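Local coordinates for proteasome assembly chaperone family protein (Pyrococcus furiosus, PDB 3VR0), which acts as an activator of the archaeal proteasome and is related to the chaperones that assist proteasome assembly, at residues D115-G118 and H119-A123; L127-V130 and Q131-G134; V159-E162 and D163-E166. All coordinates share one frame; numbering follows the deposited sequence.

Interaction 1 (D115-G118 and H119-A123)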
ATOM      1  N   ASP C 115       6.086   2.128   2.823  1.00 32.02           N
ATOM      2  CA  ASP C 115       5.802   2.812   1.537  1.00 30.20           C
ATOM      3  C   ASP C 115       7.125   3.135   0.805  1.00 29.60           C
ATOM      4  O   ASP C 115       7.606   4.313   0.825  1.00 28.25           O
ATOM      5  CB  ASP C 115       4.975   4.105   1.810  1.00 28.87           C
ATOM      6  CG  ASP C 115       4.634   4.904   0.540  1.00 29.38           C
ATOM      7  OD1 ASP C 115       4.857   4.420  -0.588  1.00 29.11           O
ATOM      8  OD2 ASP C 115       4.096   6.038   0.650  1.00 26.41           O
ATOM      9  N   SER C 116       7.710   2.120   0.159  1.00 27.70           N
ATOM     10  CA  SER C 116       9.011   2.300  -0.540  1.00 27.18           C
ATOM     11  C   SER C 116       8.943   3.324  -1.643  1.00 26.06           C
ATOM     12  O   SER C 116       9.837   4.157  -1.772  1.00 27.32           O
ATOM     13  CB  SER C 116       9.584   0.979  -1.098  1.00 26.04           C
ATOM     14  OG  SER C 116       9.980   0.153  -0.009  1.00 28.66           O
ATOM     15  N   TYR C 117       7.902   3.246  -2.448  1.00 24.14           N
ATOM     16  CA  TYR C 117       7.670   4.210  -3.497  1.00 23.65           C
ATOM     17  C   TYR C 117       7.749   5.674  -2.967  1.00 22.79           C
ATOM     18  O   TYR C 117       8.311   6.530  -3.612  1.00 22.30           O
ATOM     19  CB  TYR C 117       6.294   3.979  -4.185  1.00 22.94           C
ATOM     20  CG  TYR C 117       6.146   4.925  -5.385  1.00 26.02           C
ATOM     21  CD1 TYR C 117       6.698   4.582  -6.605  1.00 26.98           C
ATOM     22  CD2 TYR C 117       5.528   6.201  -5.266  1.00 25.43           C
ATOM     23  CE1 TYR C 117       6.640   5.412  -7.690  1.00 30.48           C
ATOM     24  CE2 TYR C 117       5.446   7.075  -6.407  1.00 27.56           C
ATOM     25  CZ  TYR C 117       6.026   6.662  -7.601  1.00 31.52           C
ATOM     26  OH  TYR C 117       6.007   7.429  -8.763  1.00 32.80           O
ATOM     27  N   GLY C 118       7.145   5.941  -1.816  1.00 21.16           N
ATOM     28  CA  GLY C 118       7.128   7.284  -1.250  1.00 21.24           C
ATOM     29  C   GLY C 118       8.530   7.790  -0.888  1.00 21.63           C
ATOM     30  O   GLY C 118       8.829   8.951  -1.088  1.00 21.68           O
ATOM     31  N   HIS C 119       9.385   6.903  -0.385  1.00 21.79           N
ATOM     32  CA  HIS C 119      10.814   7.220  -0.108  1.00 21.26           C
ATOM     33  C   HIS C 119      11.515   7.679  -1.374  1.00 21.51           C
ATOM     34  O   HIS C 119      12.189   8.697  -1.338  1.00 20.08           O
ATOM     35  CB  HIS C 119      11.543   6.020   0.479  1.00 21.21           C
ATOM     36  CG  HIS C 119      11.185   5.726   1.907  1.00 18.75           C
ATOM     37  ND1 HIS C 119      11.939   6.169   2.968  1.00 19.94           N
ATOM     38  CD2 HIS C 119      10.169   5.012   2.446  1.00 18.29           C
ATOM     39  CE1 HIS C 119      11.389   5.773   4.101  1.00 20.49           C
ATOM     40  NE2 HIS C 119      10.314   5.060   3.812  1.00 19.22           N
ATOM     41  N   PHE C 120      11.290   6.983  -2.506  1.00 20.62           N
ATOM     42  CA  PHE C 120      11.957   7.340  -3.726  1.00 21.29           C
ATOM     43  C   PHE C 120      11.448   8.686  -4.217  1.00 21.78           C
ATOM     44  O   PHE C 120      12.227   9.482  -4.724  1.00 21.83           O
ATOM     45  CB  PHE C 120      11.775   6.287  -4.840  1.00 22.00           C
ATOM     46  CG  PHE C 120      12.618   5.044  -4.642  1.00 24.68           C
ATOM     47  CD1 PHE C 120      13.850   4.914  -5.283  1.00 27.12           C
ATOM     48  CD2 PHE C 120      12.194   4.028  -3.789  1.00 25.60           C
ATOM     49  CE1 PHE C 120      14.635   3.776  -5.074  1.00 27.16           C
ATOM     50  CE2 PHE C 120      12.960   2.906  -3.575  1.00 24.80           C
ATOM     51  CZ  PHE C 120      14.181   2.774  -4.219  1.00 24.47           C
ATOM     52  N   GLU C 121      10.128   8.906  -4.131  1.00 21.81           N
ATOM     53  CA  GLU C 121       9.544  10.141  -4.549  1.00 21.87           C
ATOM     54  C   GLU C 121      10.021  11.327  -3.712  1.00 20.76           C
ATOM     55  O   GLU C 121      10.317  12.338  -4.278  1.00 20.38           O
ATOM     56  CB  GLU C 121       8.037  10.100  -4.412  1.00 23.29           C
ATOM     57  CG  GLU C 121       7.427  10.979  -5.420  1.00 31.25           C
ATOM     58  CD  GLU C 121       6.174  11.606  -4.940  1.00 40.22           C
ATOM     59  OE1 GLU C 121       6.224  12.282  -3.894  1.00 43.61           O
ATOM     60  OE2 GLU C 121       5.150  11.425  -5.630  1.00 43.22           O
ATOM     61  N   VAL C 122      10.068  11.198  -2.379  1.00 20.06           N
ATOM     62  CA  VAL C 122      10.566  12.293  -1.529  1.00 19.82           C
ATOM     63  C   VAL C 122      12.077  12.566  -1.829  1.00 21.02           C
ATOM     64  O   VAL C 122      12.474  13.715  -2.097  1.00 21.15           O
ATOM     65  CB  VAL C 122      10.329  11.990  -0.029  1.00 20.12           C
ATOM     66  CG1 VAL C 122      11.158  12.982   0.902  1.00 17.96           C
ATOM     67  CG2 VAL C 122       8.843  12.017   0.308  1.00 14.98           C
ATOM     68  N   ALA C 123      12.910  11.525  -1.801  1.00 20.33           N
ATOM     69  CA  ALA C 123      14.332  11.657  -2.153  1.00 21.35           C
ATOM     70  C   ALA C 123      14.586  12.314  -3.527  1.00 21.38           C
ATOM     71  O   ALA C 123      15.481  13.134  -3.693  1.00 21.12           O
ATOM     72  CB  ALA C 123      14.986  10.297  -2.137  1.00 21.51           C
TER

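Interaction 2 (L127-V130 and Q131-G134)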
ATOM      1  N   LEU C 127      16.359  15.825  -4.386  1.00 20.34           N
ATOM      2  CA  LEU C 127      17.457  15.958  -5.326  1.00 22.30           C
ATOM      3  C   LEU C 127      17.142  16.975  -6.430  1.00 22.21           C
ATOM      4  O   LEU C 127      18.060  17.686  -6.810  1.00 21.86           O
ATOM      5  CB  LEU C 127      17.947  14.629  -5.934  1.00 21.78           C
ATOM      6  CG  LEU C 127      18.522  13.711  -4.830  1.00 26.30           C
ATOM      7  CD1 LEU C 127      18.577  12.301  -5.283  1.00 23.84           C
ATOM      8  CD2 LEU C 127      19.888  14.161  -4.290  1.00 24.95           C
ATOM      9  N   ASP C 128      15.902  17.021  -6.955  1.00 21.50           N
ATOM     10  CA  ASP C 128      15.580  17.975  -8.036  1.00 23.16           C
ATOM     11  C   ASP C 128      15.778  19.404  -7.507  1.00 22.47           C
ATOM     12  O   ASP C 128      16.200  20.290  -8.220  1.00 22.45           O
ATOM     13  CB  ASP C 128      14.118  17.878  -8.550  1.00 23.16           C
ATOM     14  CG  ASP C 128      13.779  16.518  -9.227  1.00 27.47           C
ATOM     15  OD1 ASP C 128      14.680  15.758  -9.665  1.00 26.66           O
ATOM     16  OD2 ASP C 128      12.578  16.209  -9.309  1.00 29.83           O
ATOM     17  N   PHE C 129      15.390  19.618  -6.277  1.00 21.76           N
ATOM     18  CA  PHE C 129      15.429  20.939  -5.708  1.00 23.35           C
ATOM     19  C   PHE C 129      16.900  21.418  -5.517  1.00 24.25           C
ATOM     20  O   PHE C 129      17.264  22.501  -5.916  1.00 24.56           O
ATOM     21  CB  PHE C 129      14.667  20.921  -4.391  1.00 22.41           C
ATOM     22  CG  PHE C 129      14.707  22.230  -3.656  1.00 24.11           C
ATOM     23  CD1 PHE C 129      14.265  23.423  -4.281  1.00 22.73           C
ATOM     24  CD2 PHE C 129      15.235  22.294  -2.374  1.00 20.17           C
ATOM     25  CE1 PHE C 129      14.312  24.655  -3.588  1.00 26.84           C
ATOM     26  CE2 PHE C 129      15.272  23.531  -1.662  1.00 24.54           C
ATOM     27  CZ  PHE C 129      14.825  24.708  -2.273  1.00 23.00           C
ATOM     28  N   VAL C 130      17.728  20.557  -4.940  1.00 23.14           N
ATOM     29  CA  VAL C 130      19.090  20.878  -4.585  1.00 23.45           C
ATOM     30  C   VAL C 130      19.989  21.067  -5.846  1.00 24.01           C
ATOM     31  O   VAL C 130      20.896  21.914  -5.864  1.00 24.10           O
ATOM     32  CB  VAL C 130      19.470  19.809  -3.546  1.00 23.94           C
ATOM     33  CG1 VAL C 130      20.514  18.820  -3.955  1.00 23.50           C
ATOM     34  CG2 VAL C 130      19.395  20.282  -2.101  1.00 24.35           C
ATOM     35  N   GLN C 131      19.704  20.316  -6.902  1.00 23.36           N
ATOM     36  CA  GLN C 131      20.347  20.524  -8.181  1.00 24.80           C
ATOM     37  C   GLN C 131      20.002  21.877  -8.845  1.00 25.05           C
ATOM     38  O   GLN C 131      20.764  22.348  -9.671  1.00 25.61           O
ATOM     39  CB  GLN C 131      20.021  19.389  -9.160  1.00 24.93           C
ATOM     40  CG  GLN C 131      20.708  18.043  -8.870  1.00 25.60           C
ATOM     41  CD  GLN C 131      20.362  17.019  -9.961  1.00 29.50           C
ATOM     42  OE1 GLN C 131      19.214  16.573 -10.084  1.00 28.32           O
ATOM     43  NE2 GLN C 131      21.343  16.673 -10.764  1.00 27.17           N
ATOM     44  N   GLU C 132      18.881  22.497  -8.492  1.00 24.68           N
ATOM     45  CA  GLU C 132      18.644  23.840  -9.000  1.00 26.14           C
ATOM     46  C   GLU C 132      19.718  24.813  -8.542  1.00 26.84           C
ATOM     47  O   GLU C 132      19.888  25.827  -9.183  1.00 28.48           O
ATOM     48  CB  GLU C 132      17.268  24.373  -8.616  1.00 25.49           C
ATOM     49  CG  GLU C 132      16.130  23.533  -9.182  1.00 24.24           C
ATOM     50  CD  GLU C 132      14.792  24.054  -8.746  1.00 31.10           C
ATOM     51  OE1 GLU C 132      14.693  25.162  -8.120  1.00 29.45           O
ATOM     52  OE2 GLU C 132      13.817  23.361  -9.058  1.00 32.97           O
ATOM     53  N   PHE C 133      20.457  24.490  -7.470  1.00 26.44           N
ATOM     54  CA  PHE C 133      21.505  25.377  -6.928  1.00 25.95           C
ATOM     55  C   PHE C 133      22.887  24.931  -7.321  1.00 25.64           C
ATOM     56  O   PHE C 133      23.877  25.407  -6.794  1.00 26.07           O
ATOM     57  CB  PHE C 133      21.345  25.525  -5.410  1.00 24.74           C
ATOM     58  CG  PHE C 133      20.045  26.127  -5.050  1.00 27.38           C
ATOM     59  CD1 PHE C 133      19.883  27.525  -5.058  1.00 27.34           C
ATOM     60  CD2 PHE C 133      18.918  25.309  -4.839  1.00 26.33           C
ATOM     61  CE1 PHE C 133      18.601  28.089  -4.806  1.00 24.87           C
ATOM     62  CE2 PHE C 133      17.672  25.850  -4.561  1.00 25.65           C
ATOM     63  CZ  PHE C 133      17.513  27.243  -4.550  1.00 28.18           C
ATOM     64  N   GLY C 134      22.948  23.988  -8.253  1.00 25.16           N
ATOM     65  CA  GLY C 134      24.213  23.463  -8.699  1.00 23.37           C
ATOM     66  C   GLY C 134      24.810  22.385  -7.802  1.00 22.97           C
ATOM     67  O   GLY C 134      25.974  22.082  -7.965  1.00 24.48           O
TER

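Interaction 3 (V159-E162 and D163-E166)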
ATOM      1  N   VAL C 159      30.946   5.413   0.074  1.00 27.63           N
ATOM      2  CA  VAL C 159      30.900   6.472  -0.921  1.00 28.87           C
ATOM      3  C   VAL C 159      30.198   5.938  -2.159  1.00 29.36           C
ATOM      4  O   VAL C 159      30.034   4.738  -2.294  1.00 28.59           O
ATOM      5  CB  VAL C 159      32.367   6.847  -1.366  1.00 29.04           C
ATOM      6  CG1 VAL C 159      33.085   7.658  -0.301  1.00 26.14           C
ATOM      7  CG2 VAL C 159      33.152   5.582  -1.589  1.00 31.81           C
ATOM      8  N   THR C 160      29.819   6.831  -3.068  1.00 29.75           N
ATOM      9  CA  THR C 160      29.122   6.461  -4.278  1.00 30.13           C
ATOM     10  C   THR C 160      30.056   6.026  -5.390  1.00 32.17           C
ATOM     11  O   THR C 160      29.618   5.379  -6.345  1.00 31.01           O
ATOM     12  CB  THR C 160      28.366   7.664  -4.840  1.00 30.11           C
ATOM     13  OG1 THR C 160      29.307   8.700  -5.114  1.00 29.03           O
ATOM     14  CG2 THR C 160      27.277   8.161  -3.856  1.00 27.28           C
ATOM     15  N   HIS C 161      31.324   6.429  -5.303  1.00 33.44           N
ATOM     16  CA  HIS C 161      32.318   6.102  -6.340  1.00 36.17           C
ATOM     17  C   HIS C 161      33.653   5.754  -5.655  1.00 37.78           C
ATOM     18  O   HIS C 161      34.020   6.359  -4.630  1.00 38.02           O
ATOM     19  CB  HIS C 161      32.547   7.269  -7.314  1.00 35.74           C
ATOM     20  CG  HIS C 161      31.314   7.740  -8.025  1.00 35.54           C
ATOM     21  ND1 HIS C 161      30.339   8.500  -7.412  1.00 34.42           N
ATOM     22  CD2 HIS C 161      30.915   7.583  -9.314  1.00 35.58           C
ATOM     23  CE1 HIS C 161      29.389   8.779  -8.294  1.00 35.26           C
ATOM     24  NE2 HIS C 161      29.719   8.237  -9.454  1.00 33.38           N
ATOM     25  N   GLU C 162      34.351   4.776  -6.220  1.00 39.16           N
ATOM     26  CA  GLU C 162      35.615   4.276  -5.675  1.00 41.15           C
ATOM     27  C   GLU C 162      36.687   5.368  -5.457  1.00 40.63           C
ATOM     28  O   GLU C 162      37.271   5.395  -4.409  1.00 40.45           O
ATOM     29  CB  GLU C 162      36.175   3.167  -6.570  1.00 41.52           C
ATOM     30  CG  GLU C 162      36.451   1.905  -5.788  1.00 47.32           C
ATOM     31  CD  GLU C 162      37.544   1.017  -6.407  1.00 53.50           C
ATOM     32  OE1 GLU C 162      38.380   0.518  -5.616  1.00 56.30           O
ATOM     33  OE2 GLU C 162      37.572   0.827  -7.655  1.00 54.43           O
ATOM     34  N   ASP C 163      36.883   6.275  -6.421  1.00 41.27           N
ATOM     35  CA  ASP C 163      37.940   7.303  -6.356  1.00 42.37           C
ATOM     36  C   ASP C 163      37.828   8.264  -5.180  1.00 41.66           C
ATOM     37  O   ASP C 163      38.789   8.944  -4.816  1.00 41.62           O
ATOM     38  CB  ASP C 163      38.086   8.078  -7.673  1.00 43.22           C
ATOM     39  CG  ASP C 163      36.788   8.735  -8.144  1.00 48.51           C
ATOM     40  OD1 ASP C 163      35.740   8.062  -8.166  1.00 53.57           O
ATOM     41  OD2 ASP C 163      36.819   9.935  -8.529  1.00 53.18           O
ATOM     42  N   LEU C 164      36.651   8.280  -4.573  1.00 40.11           N
ATOM     43  CA  LEU C 164      36.330   9.198  -3.514  1.00 38.14           C
ATOM     44  C   LEU C 164      36.824   8.689  -2.184  1.00 37.63           C
ATOM     45  O   LEU C 164      36.824   9.433  -1.199  1.00 36.56           O
ATOM     46  CB  LEU C 164      34.802   9.380  -3.436  1.00 36.88           C
ATOM     47  CG  LEU C 164      34.131  10.174  -4.554  1.00 34.66           C
ATOM     48  CD1 LEU C 164      32.631  10.075  -4.386  1.00 30.91           C
ATOM     49  CD2 LEU C 164      34.599  11.653  -4.529  1.00 33.40           C
ATOM     50  N   ILE C 165      37.186   7.416  -2.108  1.00 38.03           N
ATOM     51  CA  ILE C 165      37.692   6.925  -0.813  1.00 39.74           C
ATOM     52  C   ILE C 165      38.935   7.718  -0.361  1.00 40.09           C
ATOM     53  O   ILE C 165      39.010   8.161   0.792  1.00 39.53           O
ATOM     54  CB  ILE C 165      38.007   5.436  -0.793  1.00 40.20           C
ATOM     55  CG1 ILE C 165      36.709   4.627  -0.896  1.00 40.75           C
ATOM     56  CG2 ILE C 165      38.698   5.094   0.537  1.00 39.21           C
ATOM     57  CD1 ILE C 165      36.913   3.118  -1.084  1.00 39.95           C
ATOM     58  N   GLU C 166      39.874   7.944  -1.273  1.00 41.35           N
ATOM     59  CA  GLU C 166      41.101   8.625  -0.850  1.00 43.99           C
ATOM     60  C   GLU C 166      40.915  10.151  -0.814  1.00 43.78           C
ATOM     61  O   GLU C 166      41.525  10.858   0.028  1.00 43.17           O
ATOM     62  CB  GLU C 166      42.315   8.166  -1.645  1.00 45.25           C
ATOM     63  CG  GLU C 166      42.447   8.666  -3.077  1.00 49.73           C
ATOM     64  CD  GLU C 166      43.907   8.558  -3.550  1.00 57.13           C
ATOM     65  OE1 GLU C 166      44.784   8.256  -2.690  1.00 59.89           O
ATOM     66  OE2 GLU C 166      44.184   8.768  -4.763  1.00 58.73           O
TER

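Interaction 1 (D115-G118 and H119-A123)
His119 folds back over the turn that precedes it, and its side chain can be followed outward from the helix. Its CB lies 3.4 Å from Ser116 O. With CG anti to its own carbonyl carbon (chi1 -74°), the imidazole is carried toward the start of the helix, where CD2 comes edge-on to Asp115 O at 3.1 Å. The tip, NE2, goes beyond this turn and hydrogen-bonds to Pro112 O, while the ring stacks on His72 of the second subunit. A leucine here would probably leave Pro112 O without this donor and deprive that neighbouring His72 of its stacking partner. One residue further on, Phe120 repeats the pattern: CD2 meets Ser116 O at 3.1 Å with the ring edge. Beneath these side chains the backbone settles into regular i to i+4 bonds, such as Val122 N to Gly118 O at 2.9 Å. Asp115 closes the open end: Gly118 N reaches its OD1 at 3.0 Å, arriving from well above the carboxylate plane, and a CB on Gly118 would run into OD2. OD2 hydrogen-bonds to His69 of the same chain; Glu121 belongs, with a His69, to a gold site seen in the crystal. A side-chain-capped first turn, with Asp115 as N-cap of helix 116-131, is thus built into a subunit interface.

Interaction 2 (L127-V130 and Q131-G134)
Phe133 turns the edge of its ring onto the face of Phe129 in a T-shaped stack, centroids 5.5 Å apart and planes at 80°. The touching atom is Phe133 CE2, 3.7 Å from Phe129 CE1. CG anti to the backbone N (chi1 177°) swings the Phe129 ring to the side where Phe133 comes down, and Phe133 folds back so that CD2 also lies 3.4 Å from Phe129 O. Around the rings the backbone is tightening: Gln131 N still bonds to Leu127 O, four residues back, but Glu132 N prefers Phe129 O at 3.0 Å and Phe133 N takes Val130 O at 3.1 Å. Both of these donors sit above the carbonyl planes. The stretch leads from helix 116-131 into strand 137-145, within a beta-alpha-beta crossover from the parallel strand 102-107, with strand 34-37 between the two in the sheet. The same residues form a type I turn, Gln131 to Gly134, closed by Gly134 N to Gln131 O, and Gly134 takes a positive phi at which a CB would jam against the preceding carbonyl oxygen. Farther out, Arg203 forms a salt bridge with Asp128 and a hydrogen bond with Gln131, Arg27 pairs with Glu132, and Phe89 meets Phe129 edge-to-face.

Interaction 3 (V159-E162 and D163-E166)
Ile165 N gives a nearly straight hydrogen bond to Glu162 O, 3.1 Å long with an angle of 170° at the hydrogen. One residue earlier Leu164 N reaches His161 O at 3.3 Å, closing a type I turn from His161 to Leu164. Both donors lie well above the planes of their acceptor carbonyls, as the chain bends toward helix 164-172. Beside this turn Thr160 OG1 and His161 ND1 share a hydrogen bond modelled at a doubtfully short 2.5 Å, in which either may be the donor; the same hydroxyl accepts from Gly207 N, and two partners are likely to hold it in place. Asp163 turns back over the turn, CG lodged between its backbone N and carbonyl carbon (chi1 56°), which brings OD1 to 3.4 Å from His161 CB.

The apolar layer lies on Val159. Its CG2 meets Ile165 CG1 at 3.7 Å, the two side chains crossing at about a right angle, while CG1 rests 4.0 Å from Leu164 CB. Leu164 runs alongside His161, pointing the same way, and its CD1 ends 3.7 Å from Thr160 OG1. Trp181 packs on both Val159 and Ile165, and Phe206 on Leu164. The second subunit brings Asn79 against Glu162 and Ile165, and hydrogen-bonds to the backbone of Val159. All this forms the leading bend of a beta-alpha-beta unit, in which strand 155-159 feeds helix 164-172 before the chain returns in the adjacent parallel strand 179-181, at an outer end of the sheet.

Overall arrangement
Interactions 1 and 2 lie toward the two ends of helix 116-131, about 18 Å apart centre to centre. A gold ion lies about 3 Å from the side chain of His119, and the side chain of Leu127 is about 10 Å from a bound gold ion. Interaction 3 lies at the start of another helix, its centre about 26 Å from that of interaction 1 and about 22 Å from that of interaction 2; the nearest atoms are about 13 and 10 Å away, so it touches neither. Helix 192-202 packs against side chains of all three. Interactions 1 and 3 both touch the second subunit, so the interface extends over well-separated parts of the fold, while interaction 2 meets no other chain of the assembly.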